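Local coordinates for peptidoglycan-N-acetylglucosamine deacetylase BC_1960 (PDB 4L1G), which removes acetyl groups from N-acetylglucosamine residues of bacterial cell-wall peptidoglycan and of soluble chitin substrates, using a zinc cofactor, at residues Ala65-Thr78 with Leu246-Phe260. Sequence-based numbering, arbitrary orientation.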
loop_
_atom_site.group_PDB
_atom_site.type_symbol
_atom_site.label_atom_id
_atom_site.label_comp_id
_atom_site.label_asym_id
_atom_site.label_seq_id
_atom_site.Cartn_x
_atom_site.Cartn_y
_atom_site.Cartn_z
ATOM N N ALA A 65 9.271 -5.838 5.738
ATOM C CA ALA A 65 8.308 -6.807 6.257
ATOM C C ALA A 65 7.230 -7.177 5.243
ATOM O O ALA A 65 6.955 -6.424 4.309
ATOM C CB ALA A 65 7.670 -6.289 7.542
ATOM N N PHE A 66 6.628 -8.347 5.438
ATOM C CA PHE A 66 5.538 -8.821 4.592
ATOM C C PHE A 66 4.202 -8.709 5.322
ATOM O O PHE A 66 3.149 -8.537 4.702
ATOM C CB PHE A 66 5.773 -10.278 4.188
ATOM C CG PHE A 66 6.924 -10.469 3.244
ATOM C CD1 PHE A 66 8.214 -10.636 3.726
ATOM C CD2 PHE A 66 6.717 -10.485 1.873
ATOM C CE1 PHE A 66 9.278 -10.812 2.856
ATOM C CE2 PHE A 66 7.777 -10.661 0.997
ATOM C CZ PHE A 66 9.058 -10.826 1.489
ATOM N N SER A 67 4.259 -8.813 6.645
ATOM C CA SER A 67 3.070 -8.779 7.482
ATOM C C SER A 67 3.430 -8.266 8.876
ATOM O O SER A 67 4.590 -7.953 9.143
ATOM C CB SER A 67 2.422 -10.164 7.553
ATOM O OG SER A 67 3.376 -11.172 7.852
ATOM N N GLY A 68 2.440 -8.176 9.758
ATOM C CA GLY A 68 2.641 -7.556 11.055
ATOM C C GLY A 68 2.538 -8.485 12.252
ATOM O O GLY A 68 2.579 -9.708 12.104
ATOM N N PRO A 69 2.401 -7.900 13.454
ATOM C CA PRO A 69 2.377 -8.630 14.728
ATOM C C PRO A 69 1.290 -9.696 14.794
ATOM O O PRO A 69 0.127 -9.428 14.489
ATOM C CB PRO A 69 2.105 -7.527 15.754
ATOM C CG PRO A 69 2.644 -6.290 15.117
ATOM C CD PRO A 69 2.328 -6.442 13.657
ATOM N N TYR A 70 1.683 -10.898 15.204
ATOM C CA TYR A 70 0.771 -12.032 15.292
ATOM C C TYR A 70 -0.152 -11.956 16.507
ATOM O O TYR A 70 -1.166 -12.652 16.563
ATOM C CB TYR A 70 1.562 -13.340 15.331
ATOM C CG TYR A 70 2.407 -13.524 16.577
ATOM C CD1 TYR A 70 3.730 -13.095 16.615
ATOM C CD2 TYR A 70 1.885 -14.134 17.710
ATOM C CE1 TYR A 70 4.505 -13.266 17.751
ATOM C CE2 TYR A 70 2.648 -14.305 18.845
ATOM C CZ TYR A 70 3.956 -13.870 18.862
ATOM O OH TYR A 70 4.714 -14.049 19.996
ATOM N N ASN A 71 0.207 -11.121 17.479
ATOM C CA ASN A 71 -0.546 -11.031 18.729
ATOM C C ASN A 71 -1.414 -9.775 18.832
ATOM O O ASN A 71 -1.807 -9.363 19.925
ATOM C CB ASN A 71 0.395 -11.141 19.934
ATOM C CG ASN A 71 1.469 -10.069 19.934
ATOM O OD1 ASN A 71 1.631 -9.334 18.959
ATOM N ND2 ASN A 71 2.217 -9.983 21.026
ATOM N N LYS A 72 -1.702 -9.170 17.686
ATOM C CA LYS A 72 -2.662 -8.077 17.615
ATOM C C LYS A 72 -3.786 -8.485 16.674
ATOM O O LYS A 72 -3.536 -9.063 15.617
ATOM C CB LYS A 72 -1.997 -6.793 17.108
ATOM C CG LYS A 72 -0.850 -6.290 17.972
ATOM C CD LYS A 72 -1.342 -5.762 19.309
ATOM C CE LYS A 72 -2.085 -4.442 19.145
ATOM N NZ LYS A 72 -2.601 -3.928 20.451
ATOM N N ALA A 73 -5.023 -8.183 17.057
ATOM C CA ALA A 73 -6.178 -8.515 16.230
ATOM C C ALA A 73 -6.343 -7.492 15.112
ATOM O O ALA A 73 -7.428 -6.937 14.922
ATOM C CB ALA A 73 -7.432 -8.571 17.079
ATOM N N GLU A 74 -5.268 -7.250 14.370
ATOM C CA GLU A 74 -5.243 -6.164 13.402
ATOM C C GLU A 74 -4.742 -6.606 12.030
ATOM O O GLU A 74 -3.795 -7.388 11.922
ATOM C CB GLU A 74 -4.391 -5.006 13.935
ATOM C CG GLU A 74 -4.942 -4.389 15.219
ATOM C CD GLU A 74 -3.975 -3.432 15.897
ATOM O OE1 GLU A 74 -4.364 -2.836 16.924
ATOM O OE2 GLU A 74 -2.832 -3.276 15.413
ATOM N N VAL A 75 -5.399 -6.104 10.988
ATOM C CA VAL A 75 -4.963 -6.317 9.614
ATOM C C VAL A 75 -4.878 -4.967 8.915
ATOM O O VAL A 75 -5.384 -3.966 9.421
ATOM C CB VAL A 75 -5.926 -7.231 8.834
ATOM C CG1 VAL A 75 -6.035 -8.592 9.508
ATOM C CG2 VAL A 75 -7.294 -6.582 8.708
ATOM N N ALA A 76 -4.236 -4.938 7.753
ATOM C CA ALA A 76 -4.043 -3.684 7.036
ATOM C C ALA A 76 -4.453 -3.779 5.570
ATOM O O ALA A 76 -3.955 -4.627 4.828
ATOM C CB ALA A 76 -2.591 -3.224 7.153
ATOM N N LEU A 77 -5.369 -2.905 5.163
ATOM C CA LEU A 77 -5.714 -2.752 3.755
ATOM C C LEU A 77 -4.732 -1.789 3.095
ATOM O O LEU A 77 -4.465 -0.708 3.622
ATOM C CB LEU A 77 -7.138 -2.215 3.598
ATOM C CG LEU A 77 -8.303 -3.137 3.956
ATOM C CD1 LEU A 77 -9.598 -2.344 4.062
ATOM C CD2 LEU A 77 -8.439 -4.247 2.929
ATOM N N THR A 78 -4.182 -2.190 1.954
ATOM C CA THR A 78 -3.305 -1.312 1.183
ATOM C C THR A 78 -3.742 -1.289 -0.275
ATOM O O THR A 78 -4.249 -2.285 -0.793
ATOM C CB THR A 78 -1.822 -1.735 1.272
ATOM O OG1 THR A 78 -1.629 -2.981 0.591
ATOM C CG2 THR A 78 -1.378 -1.870 2.726
ATOM N N LEU A 246 -14.447 -9.737 8.154
ATOM C CA LEU A 246 -13.238 -9.815 8.968
ATOM C C LEU A 246 -13.484 -9.255 10.367
ATOM O O LEU A 246 -12.996 -9.803 11.357
ATOM C CB LEU A 246 -12.067 -9.094 8.292
ATOM C CG LEU A 246 -11.261 -9.937 7.299
ATOM C CD1 LEU A 246 -10.250 -9.090 6.537
ATOM C CD2 LEU A 246 -10.567 -11.092 8.016
ATOM N N LYS A 247 -14.247 -8.166 10.441
ATOM C CA LYS A 247 -14.606 -7.560 11.721
ATOM C C LYS A 247 -15.363 -8.540 12.608
ATOM O O LYS A 247 -15.200 -8.534 13.827
ATOM C CB LYS A 247 -15.449 -6.300 11.511
ATOM C CG LYS A 247 -14.667 -5.074 11.069
ATOM C CD LYS A 247 -15.588 -3.869 10.947
ATOM C CE LYS A 247 -14.817 -2.596 10.641
ATOM N NZ LYS A 247 -15.725 -1.418 10.567
ATOM N N THR A 248 -16.191 -9.376 11.985
ATOM C CA THR A 248 -16.970 -10.382 12.701
ATOM C C THR A 248 -16.054 -11.379 13.408
ATOM O O THR A 248 -16.361 -11.853 14.502
ATOM C CB THR A 248 -17.928 -11.129 11.748
ATOM O OG1 THR A 248 -18.845 -10.195 11.168
ATOM C CG2 THR A 248 -18.718 -12.199 12.490
ATOM N N LYS A 249 -14.917 -11.675 12.786
ATOM C CA LYS A 249 -13.942 -12.594 13.364
ATOM C C LYS A 249 -13.044 -11.902 14.387
ATOM O O LYS A 249 -12.089 -12.494 14.887
ATOM C CB LYS A 249 -13.095 -13.236 12.263
ATOM C CG LYS A 249 -13.909 -13.997 11.229
ATOM C CD LYS A 249 -13.041 -14.483 10.075
ATOM C CE LYS A 249 -11.974 -15.454 10.548
ATOM N NZ LYS A 249 -11.259 -16.088 9.404
ATOM N N GLY A 250 -13.350 -10.644 14.690
ATOM C CA GLY A 250 -12.620 -9.906 15.705
ATOM C C GLY A 250 -11.515 -9.015 15.167
ATOM O O GLY A 250 -10.825 -8.349 15.935
ATOM N N ALA A 251 -11.348 -8.999 13.849
ATOM C CA ALA A 251 -10.293 -8.205 13.221
ATOM C C ALA A 251 -10.597 -6.711 13.225
ATOM O O ALA A 251 -11.738 -6.296 13.022
ATOM C CB ALA A 251 -10.041 -8.682 11.797
ATOM N N ARG A 252 -9.560 -5.911 13.461
ATOM C CA ARG A 252 -9.653 -4.463 13.328
ATOM C C ARG A 252 -8.702 -4.011 12.220
ATOM O O ARG A 252 -7.668 -4.641 11.986
ATOM C CB ARG A 252 -9.310 -3.770 14.649
ATOM C CG ARG A 252 -10.157 -4.232 15.835
ATOM C CD ARG A 252 -9.804 -3.471 17.110
ATOM N NE ARG A 252 -8.378 -3.546 17.414
ATOM C CZ ARG A 252 -7.827 -4.434 18.237
ATOM N NH1 ARG A 252 -8.584 -5.332 18.855
ATOM N NH2 ARG A 252 -6.517 -4.421 18.446
ATOM N N PHE A 253 -9.055 -2.930 11.534
ATOM C CA PHE A 253 -8.253 -2.440 10.419
ATOM C C PHE A 253 -7.385 -1.260 10.835
ATOM O O PHE A 253 -7.861 -0.317 11.466
ATOM C CB PHE A 253 -9.147 -2.070 9.235
ATOM C CG PHE A 253 -9.817 -3.253 8.597
ATOM C CD1 PHE A 253 -9.302 -3.817 7.443
ATOM C CD2 PHE A 253 -10.952 -3.815 9.162
ATOM C CE1 PHE A 253 -9.913 -4.911 6.856
ATOM C CE2 PHE A 253 -11.565 -4.910 8.583
ATOM C CZ PHE A 253 -11.043 -5.459 7.426
ATOM N N VAL A 254 -6.103 -1.328 10.488
ATOM C CA VAL A 254 -5.151 -0.294 10.867
ATOM C C VAL A 254 -4.318 0.159 9.670
ATOM O O VAL A 254 -4.358 -0.453 8.600
ATOM C CB VAL A 254 -4.192 -0.787 11.972
ATOM C CG1 VAL A 254 -4.966 -1.183 13.228
ATOM C CG2 VAL A 254 -3.348 -1.950 11.465
ATOM N N THR A 255 -3.565 1.237 9.858
ATOM C CA THR A 255 -2.622 1.697 8.849
ATOM C C THR A 255 -1.272 1.039 9.102
ATOM O O THR A 255 -1.044 0.475 10.172
ATOM C CB THR A 255 -2.440 3.218 8.901
ATOM O OG1 THR A 255 -1.863 3.586 10.161
ATOM C CG2 THR A 255 -3.776 3.923 8.737
ATOM N N LEU A 256 -0.378 1.114 8.122
ATOM C CA LEU A 256 0.948 0.518 8.268
ATOM C C LEU A 256 1.795 1.109 9.409
ATOM O O LEU A 256 2.389 0.350 10.176
ATOM C CB LEU A 256 1.715 0.529 6.941
ATOM C CG LEU A 256 1.144 -0.389 5.860
ATOM C CD1 LEU A 256 2.098 -0.482 4.680
ATOM C CD2 LEU A 256 0.842 -1.773 6.434
ATOM N N PRO A 257 1.857 2.453 9.528
ATOM C CA PRO A 257 2.627 2.995 10.653
ATOM C C PRO A 257 2.094 2.533 12.004
ATOM O O PRO A 257 2.868 2.375 12.948
ATOM C CB PRO A 257 2.468 4.517 10.496
ATOM C CG PRO A 257 1.366 4.711 9.513
ATOM C CD PRO A 257 1.406 3.524 8.621
ATOM N N SER A 258 0.788 2.310 12.088
ATOM C CA SER A 258 0.188 1.778 13.300
ATOM C C SER A 258 0.589 0.320 13.500
ATOM O O SER A 258 0.985 -0.080 14.594
ATOM C CB SER A 258 -1.333 1.906 13.247
ATOM O OG SER A 258 -1.934 1.249 14.349
ATOM N N MET A 259 0.491 -0.468 12.435
ATOM C CA MET A 259 0.831 -1.885 12.495
ATOM C C MET A 259 2.294 -2.109 12.869
ATOM O O MET A 259 2.619 -3.013 13.642
ATOM C CB MET A 259 0.515 -2.573 11.162
ATOM C CG MET A 259 1.130 -3.957 11.018
ATOM S SD MET A 259 0.586 -4.836 9.539
ATOM C CE MET A 259 -1.097 -5.261 9.992
ATOM N N PHE A 260 3.176 -1.274 12.329
ATOM C CA PHE A 260 4.606 -1.451 12.557
ATOM C C PHE A 260 5.173 -0.477 13.585
ATOM O O PHE A 260 6.392 -0.345 13.719
ATOM C CB PHE A 260 5.370 -1.386 11.235
ATOM C CG PHE A 260 5.022 -2.504 10.295
ATOM C CD1 PHE A 260 5.486 -3.791 10.531
ATOM C CD2 PHE A 260 4.216 -2.276 9.190
ATOM C CE1 PHE A 260 5.161 -4.828 9.678
ATOM C CE2 PHE A 260 3.888 -3.312 8.331
ATOM C CZ PHE A 260 4.362 -4.590 8.577
HETATM O O HOH W 1 -1.109 -1.214 16.233
HETATM O O HOH W 2 -7.043 -1.224 16.381
HETATM O O HOH W 3 -6.408 -1.110 6.966
HETATM O O HOH W 4 -3.337 0.064 5.918
#
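Glu74 OE1 is gripped twice: Arg252 NH2 donates to it over 3.1 Å in a salt bridge, and a water held by Arg252 NE donates to it as well. NH2 arrives on the anti side, tilted 25° out of the carboxylate plane, and the two planar groups stand nearly perpendicular. Arg252 reaches the acid because its chain bends at chi3 (-54°), which also lays the guanidinium face over Ala73 O. That oxygen accepts Arg252 N at 2.8 Å. Next along, Val75 N donates to Arg252 O and Val254 N to Val75 O, both 2.9 Å, giving the alternating bonds of parallel strands. Here 252-253 joins strand 74-80 in the barrel of the polysaccharide deacetylase (NodB) fold, and Asp80, the predicted proton acceptor, lies at the far end of that strand. Beyond Val254 the pairing gives way to two waters, which bridge its O to Leu77 N and Leu77 O. Glu74 packs against Val254 CG1, whereas Val75 CG2 sits over a face of the Phe253 ring, 3.9 Å from its centroid. Met259 in helix 256-259 lays SD 3.7 Å from Gly68 CA and turns CE onto Ala76 CB, while Phe260, just past the helix, directs its ring edge at Ser67 O.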